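Local coordinates for secreted protein (Streptomyces lividans TK24, PDB 5LXZ) that probably acts as a copper-radical oxidase of the galactose oxidase type, its copper held between a Kelch beta-propeller and an early-set domain, at residues F302-G307 / E363-I368; G307-S312 / W330-N335; K536-I541 / L559-D564. The protein carries 1 engineered substitution. One frame throughout, in Å; residues are numbered along the deposited sequence.

Contact 1: residues F302-G307 / E363-I368; sequences FLMQNG and EKYMVI. With EDO (1,2-ethanediol), chain N.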
loop_
_atom_site.group_PDB
_atom_site.type_symbol
_atom_site.label_atom_id
_atom_site.label_comp_id
_atom_site.label_asym_id
_atom_site.label_seq_id
_atom_site.Cartn_x
_atom_site.Cartn_y
_atom_site.Cartn_z
ATOM N N PHE A 302 -10.526 -3.242 2.620
ATOM C CA PHE A 302 -10.522 -4.595 3.201
ATOM C C PHE A 302 -11.899 -5.223 3.081
ATOM O O PHE A 302 -12.909 -4.579 3.368
ATOM C CB PHE A 302 -10.180 -4.519 4.679
ATOM C CG PHE A 302 -8.733 -4.160 4.961
ATOM C CD1 PHE A 302 -8.306 -2.863 4.939
ATOM C CD2 PHE A 302 -7.811 -5.144 5.236
ATOM C CE1 PHE A 302 -6.974 -2.559 5.175
ATOM C CE2 PHE A 302 -6.501 -4.848 5.497
ATOM C CZ PHE A 302 -6.077 -3.552 5.433
ATOM N N LEU A 303 -11.931 -6.525 2.793
ATOM C CA LEU A 303 -13.197 -7.236 2.773
ATOM C C LEU A 303 -13.686 -7.527 4.177
ATOM O O LEU A 303 -12.996 -8.188 4.977
ATOM C CB LEU A 303 -13.034 -8.543 1.997
ATOM C CG LEU A 303 -14.295 -9.377 1.821
ATOM C CD1 LEU A 303 -15.321 -8.680 0.946
ATOM C CD2 LEU A 303 -13.859 -10.686 1.153
ATOM N N MET A 304 -14.940 -7.146 4.436
ATOM C CA MET A 304 -15.619 -7.351 5.699
ATOM C C MET A 304 -16.441 -8.657 5.659
ATOM O O MET A 304 -16.772 -9.181 4.583
ATOM C CB MET A 304 -16.569 -6.194 5.954
ATOM C CG MET A 304 -15.875 -4.847 5.980
ATOM S SD MET A 304 -17.037 -3.449 5.894
ATOM C CE MET A 304 -18.292 -3.858 7.128
ATOM N N GLN A 305 -16.840 -9.112 6.822
ATOM C CA GLN A 305 -17.603 -10.374 6.895
ATOM C C GLN A 305 -18.944 -10.325 6.240
ATOM O O GLN A 305 -19.450 -11.377 5.848
ATOM C CB GLN A 305 -17.739 -10.805 8.349
ATOM C CG GLN A 305 -16.437 -11.382 8.820
ATOM C CD GLN A 305 -16.446 -11.699 10.292
ATOM O OE1 GLN A 305 -17.416 -12.233 10.825
ATOM N NE2 GLN A 305 -15.394 -11.327 10.967
ATOM N N ASN A 306 -19.536 -9.128 6.098
ATOM C CA ASN A 306 -20.784 -9.003 5.348
ATOM C C ASN A 306 -20.614 -8.814 3.836
ATOM O O ASN A 306 -21.569 -8.536 3.138
ATOM C CB ASN A 306 -21.654 -7.911 5.968
ATOM C CG ASN A 306 -21.076 -6.522 5.797
ATOM O OD1 ASN A 306 -20.006 -6.332 5.193
ATOM N ND2 ASN A 306 -21.755 -5.547 6.377
ATOM N N GLY A 307 -19.374 -8.876 3.350
ATOM C CA GLY A 307 -19.091 -8.743 1.935
ATOM C C GLY A 307 -18.868 -7.343 1.417
ATOM O O GLY A 307 -18.532 -7.157 0.275
ATOM N N GLU A 363 -13.272 -8.063 13.522
ATOM C CA GLU A 363 -13.543 -6.928 12.607
ATOM C C GLU A 363 -13.154 -5.604 13.219
ATOM O O GLU A 363 -13.834 -4.599 13.016
ATOM C CB GLU A 363 -15.001 -6.916 12.121
ATOM C CG GLU A 363 -15.449 -8.242 11.543
ATOM C CD GLU A 363 -16.670 -8.116 10.639
ATOM O OE1 GLU A 363 -16.535 -7.624 9.466
ATOM O OE2 GLU A 363 -17.775 -8.551 11.118
ATOM N N LYS A 364 -12.025 -5.612 13.934
ATOM C CA LYS A 364 -11.453 -4.390 14.450
ATOM C C LYS A 364 -10.266 -3.962 13.600
ATOM O O LYS A 364 -9.333 -4.739 13.388
ATOM C CB LYS A 364 -11.014 -4.560 15.897
ATOM C CG LYS A 364 -12.168 -4.742 16.864
ATOM C CD LYS A 364 -11.665 -4.785 18.299
ATOM C CE LYS A 364 -12.771 -5.094 19.282
ATOM N NZ LYS A 364 -12.284 -4.807 20.665
ATOM N N TYR A 365 -10.333 -2.727 13.106
ATOM C CA TYR A 365 -9.318 -2.192 12.180
ATOM C C TYR A 365 -8.581 -1.079 12.857
ATOM O O TYR A 365 -9.222 -0.260 13.501
ATOM C CB TYR A 365 -9.982 -1.674 10.913
ATOM C CG TYR A 365 -10.550 -2.714 10.029
ATOM C CD1 TYR A 365 -11.799 -3.248 10.258
ATOM C CD2 TYR A 365 -9.811 -3.223 8.989
ATOM C CE1 TYR A 365 -12.315 -4.234 9.430
ATOM C CE2 TYR A 365 -10.313 -4.226 8.191
ATOM C CZ TYR A 365 -11.548 -4.713 8.405
ATOM O OH TYR A 365 -12.072 -5.708 7.581
ATOM N N MET A 366 -7.274 -1.040 12.717
ATOM C CA MET A 366 -6.442 0.007 13.296
ATOM C C MET A 366 -5.717 0.758 12.207
ATOM O O MET A 366 -5.102 0.158 11.325
ATOM C CB MET A 366 -5.470 -0.582 14.278
ATOM C CG MET A 366 -4.555 0.469 14.880
ATOM S SD MET A 366 -3.184 -0.213 15.849
ATOM C CE MET A 366 -4.102 -0.359 17.297
ATOM N N VAL A 367 -5.828 2.089 12.241
ATOM C CA VAL A 367 -5.117 3.014 11.388
ATOM C C VAL A 367 -4.009 3.685 12.227
ATOM O O VAL A 367 -4.274 4.092 13.359
ATOM C CB VAL A 367 -6.075 4.041 10.790
ATOM C CG1 VAL A 367 -5.317 5.092 10.058
ATOM C CG2 VAL A 367 -7.101 3.390 9.874
ATOM N N ILE A 368 -2.812 3.673 11.698
ATOM C CA ILE A 368 -1.626 4.004 12.454
ATOM C C ILE A 368 -0.864 5.123 11.763
ATOM O O ILE A 368 -0.455 4.988 10.619
ATOM C CB ILE A 368 -0.675 2.775 12.549
ATOM C CG1 ILE A 368 -1.400 1.553 13.044
ATOM C CG2 ILE A 368 0.535 3.077 13.420
ATOM C CD1 ILE A 368 -0.695 0.249 12.803
HETATM C C1 EDO N . -19.165 -8.659 -2.486
HETATM O O1 EDO N . -17.879 -8.618 -1.831
HETATM C C2 EDO N . -19.079 -9.049 -3.956
HETATM O O2 EDO N . -18.428 -10.296 -4.112
HETATM O O HOH W 1 -19.198 -7.239 8.565
#
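The side-chain amide of Gln-305 lies across the carboxylate of Glu-363, the two planes stacked and only 17° apart. It ties one blade of the Kelch beta-propeller to the next: Gln-305 belongs to the turn after strand 301-303, the first of its four-stranded sheet, and Glu-363 directly precedes strand 364-368 of the following blade. The overlap is tight, with Gln-305 NE2 3.1 Å from Glu-363 CG. The amide nitrogen itself is bonded to the carbonyl of Gln-361, which fixes how the group is turned over the acid.

The amide lies nearer to Glu-363 OE2; OE1 faces the backbone of the turn. Glu-363 OE1 accepts from Gln-305 N at 3.0 Å along a nearly straight line, the donor standing above the carboxylate plane. A water hydrogen-bonded to Asn-306 N donates to Glu-363 OE1 at 2.8 Å. With two consecutive backbone N-H groups directed at it, one through water, the acid is likely to stay ionised although it is buried. The turn is type I, Met-304 to Gly-307, closed by Gly-307 N to Met-304 O. Other backbone oxygens here face the early-set domain, Leu-303 O bonding Arg-555 and Gln-305 O bonding Asn-577.

Deeper between the blades the chemistry becomes aromatic. Tyr-365 turns its ring edge to a face of Phe-302 in an offset edge-to-face pair, centroids 5.4 Å apart and planes at 63°. In both residues CG is anti to the carbonyl carbon, and the side chains slide past each other in opposite directions. Tyr-365 also meets the ring of Phe-310, on the strand beside Phe-302. The closest touch of the aromatic pair is Tyr-365 CE2 to Phe-302 CB, at 3.5 Å.

Contact 2: residues G307-S312 / W330-N335; sequences GKIFYS and WDVETN. With EDO (1,2-ethanediol), chain N.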
loop_
_atom_site.group_PDB
_atom_site.type_symbol
_atom_site.label_atom_id
_atom_site.label_comp_id
_atom_site.label_asym_id
_atom_site.label_seq_id
_atom_site.Cartn_x
_atom_site.Cartn_y
_atom_site.Cartn_z
ATOM N N GLY A 307 -19.374 -8.876 3.350
ATOM C CA GLY A 307 -19.091 -8.743 1.935
ATOM C C GLY A 307 -18.868 -7.343 1.417
ATOM O O GLY A 307 -18.532 -7.157 0.275
ATOM N N LYS A 308 -19.121 -6.367 2.272
ATOM C CA LYS A 308 -18.808 -4.991 1.957
ATOM C C LYS A 308 -17.329 -4.760 2.160
ATOM O O LYS A 308 -16.625 -5.578 2.704
ATOM C CB LYS A 308 -19.685 -4.024 2.779
ATOM C CG LYS A 308 -21.183 -4.309 2.569
ATOM C CD LYS A 308 -22.054 -3.258 3.241
ATOM C CE LYS A 308 -23.532 -3.704 3.147
ATOM N NZ LYS A 308 -24.486 -2.813 3.863
ATOM N N ILE A 309 -16.881 -3.623 1.668
ATOM C CA ILE A 309 -15.492 -3.232 1.736
ATOM C C ILE A 309 -15.331 -2.100 2.733
ATOM O O ILE A 309 -16.037 -1.078 2.640
ATOM C CB ILE A 309 -15.000 -2.793 0.354
ATOM C CG1 ILE A 309 -14.802 -3.976 -0.581
ATOM C CG2 ILE A 309 -13.673 -1.989 0.428
ATOM C CD1 ILE A 309 -13.629 -4.918 -0.271
ATOM N N PHE A 310 -14.403 -2.272 3.678
ATOM C CA PHE A 310 -14.058 -1.224 4.568
ATOM C C PHE A 310 -12.910 -0.422 4.026
ATOM O O PHE A 310 -11.870 -0.982 3.710
ATOM C CB PHE A 310 -13.682 -1.778 5.941
ATOM C CG PHE A 310 -13.352 -0.709 6.957
ATOM C CD1 PHE A 310 -14.288 0.279 7.239
ATOM C CD2 PHE A 310 -12.135 -0.644 7.551
ATOM C CE1 PHE A 310 -14.009 1.252 8.181
ATOM C CE2 PHE A 310 -11.852 0.347 8.504
ATOM C CZ PHE A 310 -12.791 1.274 8.801
ATOM N N TYR A 311 -13.152 0.881 3.893
ATOM C CA TYR A 311 -12.088 1.851 3.546
ATOM C C TYR A 311 -11.694 2.507 4.818
ATOM O O TYR A 311 -12.492 3.233 5.420
ATOM C CB TYR A 311 -12.617 2.847 2.544
ATOM C CG TYR A 311 -11.700 4.020 2.263
ATOM C CD1 TYR A 311 -10.349 3.818 1.913
ATOM C CD2 TYR A 311 -12.161 5.314 2.294
ATOM C CE1 TYR A 311 -9.516 4.891 1.624
ATOM C CE2 TYR A 311 -11.353 6.362 1.942
ATOM C CZ TYR A 311 -10.026 6.152 1.616
ATOM O OH TYR A 311 -9.175 7.155 1.243
ATOM N N SER A 312 -10.422 2.366 5.194
ATOM C CA SER A 312 -9.972 2.877 6.477
ATOM C C SER A 312 -9.673 4.376 6.396
ATOM O O SER A 312 -9.491 4.983 7.443
ATOM C CB SER A 312 -8.719 2.159 6.947
ATOM O OG SER A 312 -7.594 2.571 6.177
ATOM N N TRP A 330 -18.221 0.420 2.061
ATOM C CA TRP A 330 -18.620 0.485 0.674
ATOM C C TRP A 330 -19.257 -0.818 0.255
ATOM O O TRP A 330 -18.593 -1.865 0.259
ATOM C CB TRP A 330 -17.375 0.770 -0.169
ATOM C CG TRP A 330 -17.550 0.917 -1.630
ATOM C CD1 TRP A 330 -18.669 1.273 -2.322
ATOM C CD2 TRP A 330 -16.527 0.716 -2.616
ATOM N NE1 TRP A 330 -18.414 1.275 -3.666
ATOM C CE2 TRP A 330 -17.097 0.967 -3.874
ATOM C CE3 TRP A 330 -15.164 0.390 -2.545
ATOM C CZ2 TRP A 330 -16.372 0.883 -5.024
ATOM C CZ3 TRP A 330 -14.455 0.287 -3.688
ATOM C CH2 TRP A 330 -15.047 0.542 -4.940
ATOM N N ASP A 331 -20.521 -0.780 -0.147
ATOM C CA ASP A 331 -21.147 -1.946 -0.777
ATOM C C ASP A 331 -20.822 -1.813 -2.251
ATOM O O ASP A 331 -21.350 -0.944 -2.946
ATOM C CB ASP A 331 -22.633 -1.888 -0.544
ATOM C CG ASP A 331 -23.363 -3.089 -1.111
ATOM O OD1 ASP A 331 -22.940 -3.617 -2.155
ATOM O OD2 ASP A 331 -24.340 -3.540 -0.487
ATOM N N VAL A 332 -19.899 -2.644 -2.740
ATOM C CA VAL A 332 -19.432 -2.512 -4.093
ATOM C C VAL A 332 -20.533 -2.839 -5.098
ATOM O O VAL A 332 -20.563 -2.271 -6.169
ATOM C CB VAL A 332 -18.197 -3.399 -4.322
ATOM C CG1 VAL A 332 -17.702 -3.304 -5.750
ATOM C CG2 VAL A 332 -17.072 -3.029 -3.364
ATOM N N GLU A 333 -21.446 -3.718 -4.736
ATOM C CA GLU A 333 -22.491 -4.110 -5.680
ATOM C C GLU A 333 -23.560 -3.030 -5.863
ATOM O O GLU A 333 -24.028 -2.840 -6.980
ATOM C CB GLU A 333 -23.105 -5.439 -5.257
ATOM C CG GLU A 333 -22.132 -6.590 -5.252
ATOM C CD GLU A 333 -22.761 -7.885 -4.796
ATOM O OE1 GLU A 333 -22.976 -8.034 -3.575
ATOM O OE2 GLU A 333 -23.083 -8.745 -5.694
ATOM N N THR A 334 -23.976 -2.351 -4.805
ATOM C CA THR A 334 -24.915 -1.218 -4.927
ATOM C C THR A 334 -24.257 0.118 -5.136
ATOM O O THR A 334 -24.890 1.086 -5.569
ATOM C CB THR A 334 -25.809 -1.074 -3.683
ATOM O OG1 THR A 334 -24.965 -0.760 -2.571
ATOM C CG2 THR A 334 -26.569 -2.340 -3.362
ATOM N N ASN A 335 -22.988 0.154 -4.778
ATOM C CA ASN A 335 -22.153 1.362 -4.762
ATOM C C ASN A 335 -22.346 2.261 -3.558
ATOM O O ASN A 335 -21.660 3.282 -3.485
ATOM C CB ASN A 335 -22.188 2.162 -6.057
ATOM C CG ASN A 335 -20.915 2.931 -6.266
ATOM O OD1 ASN A 335 -19.812 2.418 -6.060
ATOM N ND2 ASN A 335 -21.049 4.181 -6.661
HETATM C C1 EDO N . -19.165 -8.659 -2.486
HETATM O O1 EDO N . -17.879 -8.618 -1.831
HETATM C C2 EDO N . -19.079 -9.049 -3.956
HETATM O O2 EDO N . -18.428 -10.296 -4.112
HETATM O O HOH W 2 -19.590 -5.215 -1.478
#
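Gly-307 O is gripped twice: by the O1 hydroxyl of a 1,2-ethanediol, probably from the crystallisation liquor, at 2.6 Å, and by a water that donates to it and accepts from Val-332 N. The water thus carries the ladder one step past its last direct bonds. Those bonds make Ile-309 and Trp-330 an antiparallel hydrogen-bonded pair: Ile-309 N gives to Trp-330 O at 2.8 Å and Trp-330 N to Ile-309 O at 2.7 Å, both almost straight and both in the carbonyl plane.

Beyond Trp-330 the chain folds into an Asx motif. Asp-331 OD1 accepts from Thr-334 N at 3.1 Å, the donor above the carboxylate plane, and weakly from Glu-333 N. Its other oxygen, OD2, faces the extended chain of Lys-308, yet Lys-308 NZ stays 4.4 Å away, beyond a salt bridge.

The indole of Trp-330 sits under this turn. Val-332 CG2 lies 3.8 Å above the ring plane of Trp-330, over its centre, and touches Ile-309 CG1 as well. At the ring edge NE1 donates to Asn-335 OD1. An alanine at Trp-330 would remove both the platform and this bond, and would probably loosen the 331-335 turn.

Within its propeller blade the contact joins strand 309-311 to the end of strand 328-330, the two inner strands of the four. The indole also reaches Phe-337 on the outermost strand and, with Val-332, packs against Leu-260 of strand 259-262 in the preceding blade.

Contact 3: residues K536-I541 / L559-D564; sequences KKVRLI and LDFKAD. With EDO (1,2-ethanediol), chain K.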
loop_
_atom_site.group_PDB
_atom_site.type_symbol
_atom_site.label_atom_id
_atom_site.label_comp_id
_atom_site.label_asym_id
_atom_site.label_seq_id
_atom_site.Cartn_x
_atom_site.Cartn_y
_atom_site.Cartn_z
ATOM N N LYS A 536 -2.293 -23.229 22.949
ATOM C CA LYS A 536 -3.390 -22.388 23.371
ATOM C C LYS A 536 -4.091 -21.655 22.246
ATOM O O LYS A 536 -5.256 -21.283 22.394
ATOM C CB LYS A 536 -2.931 -21.343 24.392
ATOM C CG LYS A 536 -2.462 -21.941 25.702
ATOM C CD LYS A 536 -3.533 -22.728 26.470
ATOM C CE LYS A 536 -4.674 -21.867 26.941
ATOM N NZ LYS A 536 -5.394 -22.576 28.046
ATOM N N LYS A 537 -3.372 -21.419 21.151
ATOM C CA LYS A 537 -3.899 -20.631 20.032
ATOM C C LYS A 537 -3.460 -21.263 18.745
ATOM O O LYS A 537 -2.324 -21.687 18.618
ATOM C CB LYS A 537 -3.339 -19.217 20.038
ATOM C CG LYS A 537 -3.868 -18.307 21.107
ATOM C CD LYS A 537 -3.213 -16.951 20.962
ATOM C CE LYS A 537 -3.605 -16.057 22.090
ATOM N NZ LYS A 537 -2.835 -14.808 21.952
ATOM N N VAL A 538 -4.368 -21.283 17.775
ATOM C CA VAL A 538 -4.018 -21.667 16.419
ATOM C C VAL A 538 -4.475 -20.491 15.548
ATOM O O VAL A 538 -5.621 -20.031 15.659
ATOM C CB VAL A 538 -4.724 -22.965 16.002
ATOM C CG1 VAL A 538 -4.417 -23.361 14.561
ATOM C CG2 VAL A 538 -4.296 -24.100 16.944
ATOM N N ARG A 539 -3.596 -20.045 14.667
ATOM C CA ARG A 539 -3.875 -18.912 13.794
ATOM C C ARG A 539 -3.548 -19.267 12.352
ATOM O O ARG A 539 -2.475 -19.815 12.059
ATOM C CB ARG A 539 -3.036 -17.711 14.238
ATOM C CG ARG A 539 -3.342 -17.163 15.606
ATOM C CD ARG A 539 -4.731 -16.554 15.635
ATOM N NE ARG A 539 -5.110 -16.041 16.959
ATOM C CZ ARG A 539 -5.830 -16.710 17.856
ATOM N NH1 ARG A 539 -6.222 -17.954 17.658
ATOM N NH2 ARG A 539 -6.117 -16.123 19.019
ATOM N N LEU A 540 -4.477 -18.918 11.470
ATOM C CA LEU A 540 -4.280 -19.007 10.049
ATOM C C LEU A 540 -4.002 -17.600 9.546
ATOM O O LEU A 540 -4.856 -16.737 9.680
ATOM C CB LEU A 540 -5.537 -19.560 9.458
ATOM C CG LEU A 540 -5.509 -20.410 8.275
ATOM C CD1 LEU A 540 -4.561 -21.606 8.383
ATOM C CD2 LEU A 540 -6.934 -20.843 7.895
ATOM N N ILE A 541 -2.784 -17.347 9.085
ATOM C CA ILE A 541 -2.355 -15.985 8.751
ATOM C C ILE A 541 -2.094 -15.901 7.268
ATOM O O ILE A 541 -1.259 -16.641 6.719
ATOM C CB ILE A 541 -1.121 -15.569 9.547
ATOM C CG1 ILE A 541 -1.381 -15.827 11.028
ATOM C CG2 ILE A 541 -0.804 -14.116 9.229
ATOM C CD1 ILE A 541 -0.353 -15.259 11.960
ATOM N N LEU A 559 -8.450 -20.315 14.777
ATOM C CA LEU A 559 -9.026 -21.640 14.511
ATOM C C LEU A 559 -9.331 -22.358 15.813
ATOM O O LEU A 559 -8.527 -22.371 16.718
ATOM C CB LEU A 559 -8.082 -22.528 13.734
ATOM C CG LEU A 559 -7.437 -22.060 12.447
ATOM C CD1 LEU A 559 -6.899 -23.198 11.595
ATOM C CD2 LEU A 559 -8.340 -21.198 11.631
ATOM N N ASP A 560 -10.497 -22.984 15.847
ATOM C CA ASP A 560 -10.806 -23.905 16.933
ATOM C C ASP A 560 -9.902 -25.129 16.762
ATOM O O ASP A 560 -9.511 -25.493 15.666
ATOM C CB ASP A 560 -12.278 -24.318 16.882
ATOM C CG ASP A 560 -13.216 -23.217 17.316
ATOM O OD1 ASP A 560 -12.788 -22.262 17.972
ATOM O OD2 ASP A 560 -14.416 -23.344 17.015
ATOM N N PHE A 561 -9.539 -25.762 17.879
ATOM C CA PHE A 561 -8.665 -26.928 17.808
ATOM C C PHE A 561 -8.908 -27.866 18.982
ATOM O O PHE A 561 -9.437 -27.466 19.997
ATOM C CB PHE A 561 -7.204 -26.519 17.832
ATOM C CG PHE A 561 -6.772 -25.855 19.109
ATOM C CD1 PHE A 561 -6.878 -24.489 19.285
ATOM C CD2 PHE A 561 -6.216 -26.608 20.131
ATOM C CE1 PHE A 561 -6.451 -23.884 20.457
ATOM C CE2 PHE A 561 -5.802 -26.005 21.305
ATOM C CZ PHE A 561 -5.921 -24.654 21.471
ATOM N N LYS A 562 -8.468 -29.092 18.781
ATOM C CA LYS A 562 -8.461 -30.102 19.860
ATOM C C LYS A 562 -7.128 -30.843 19.820
ATOM O O LYS A 562 -6.642 -31.228 18.779
ATOM C CB LYS A 562 -9.638 -31.057 19.694
ATOM C CG LYS A 562 -10.956 -30.529 20.239
ATOM N N ALA A 563 -6.549 -31.107 20.987
ATOM C CA ALA A 563 -5.308 -31.871 21.075
ATOM C C ALA A 563 -5.656 -33.227 21.677
ATOM O O ALA A 563 -6.478 -33.301 22.588
ATOM C CB ALA A 563 -4.334 -31.158 21.979
ATOM N N ASP A 564 -5.038 -34.259 21.147
ATOM C CA ASP A 564 -5.136 -35.615 21.707
ATOM C C ASP A 564 -3.791 -36.300 21.487
ATOM O O ASP A 564 -3.429 -36.658 20.374
ATOM C CB ASP A 564 -6.256 -36.334 21.005
ATOM C CG ASP A 564 -6.528 -37.701 21.581
ATOM O OD1 ASP A 564 -6.056 -38.004 22.697
ATOM O OD2 ASP A 564 -7.230 -38.467 20.897
HETATM C C1 EDO K . -8.927 -19.313 19.604
HETATM O O1 EDO K . -8.043 -18.259 19.987
HETATM C C2 EDO K . -8.236 -20.682 19.480
HETATM O O2 EDO K . -7.207 -20.738 18.452
#
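Lys-537 CB lies over one face of the Arg-539 guanidinium, offset toward the rim, while O1 of a 1,2-ethanediol, probably from the crystallisation liquor, sits in plane at its edge, bonded to both NH1 and NH2. The ring of Phe-561 has oxygens in plane at its edge: Lys-536 O, 3.5 Å from CE1, Leu-559 O and the diol O2. Val-538 CG2 approaches the same ring obliquely, 3.5 Å from CD1. Phe-561 CG takes the crowded position between N and carbonyl carbon, chi1 64°.

These residues sit on neighbouring antiparallel strands, 535-541 and 556-564, of the early-set domain, an immunoglobulin-like beta-sandwich. The strands diverge here, their axes 130° apart in direction. Leu-559 N still donates to Val-538 O at 3.0 Å, and Arg-539 NH1 to the same oxygen at 2.9 Å, both donors above the carbonyl plane. In the opposite sense O2 of this crystallisation diol bridges, accepting from Val-538 N and donating to Leu-559 O.

Lys-536 and Lys-537 form a classic bulge opposite Thr-589. Asp-416 of the propeller takes salt bridges from Arg-539 NE and Lys-537 NZ. On the apolar side Leu-559 packs its CB on Val-538 CG1 and its CD2 on Leu-540 CB, 3.9 Å away.

How the contacts relate
Contacts 1 and 2 share Gly-307 and the sheet in which strands 301-303 and 309-311 are neighbours, so one hairpin serves both: contact 1 joins it to the next blade, contact 2 to the next strand of its own. Their centres are 11 Å apart. Contact 1 is the most buried and relies on side chains, an aromatic pair and an acid holding backbone N-H groups; contact 2, only partly buried, is led by paired backbone bonds. Contact 3 stands apart in the early-set domain, about 12 Å from contact 1 at nearest atoms, also partly buried, with an ethanediol, probably from the crystallisation liquor, sitting where its strands part.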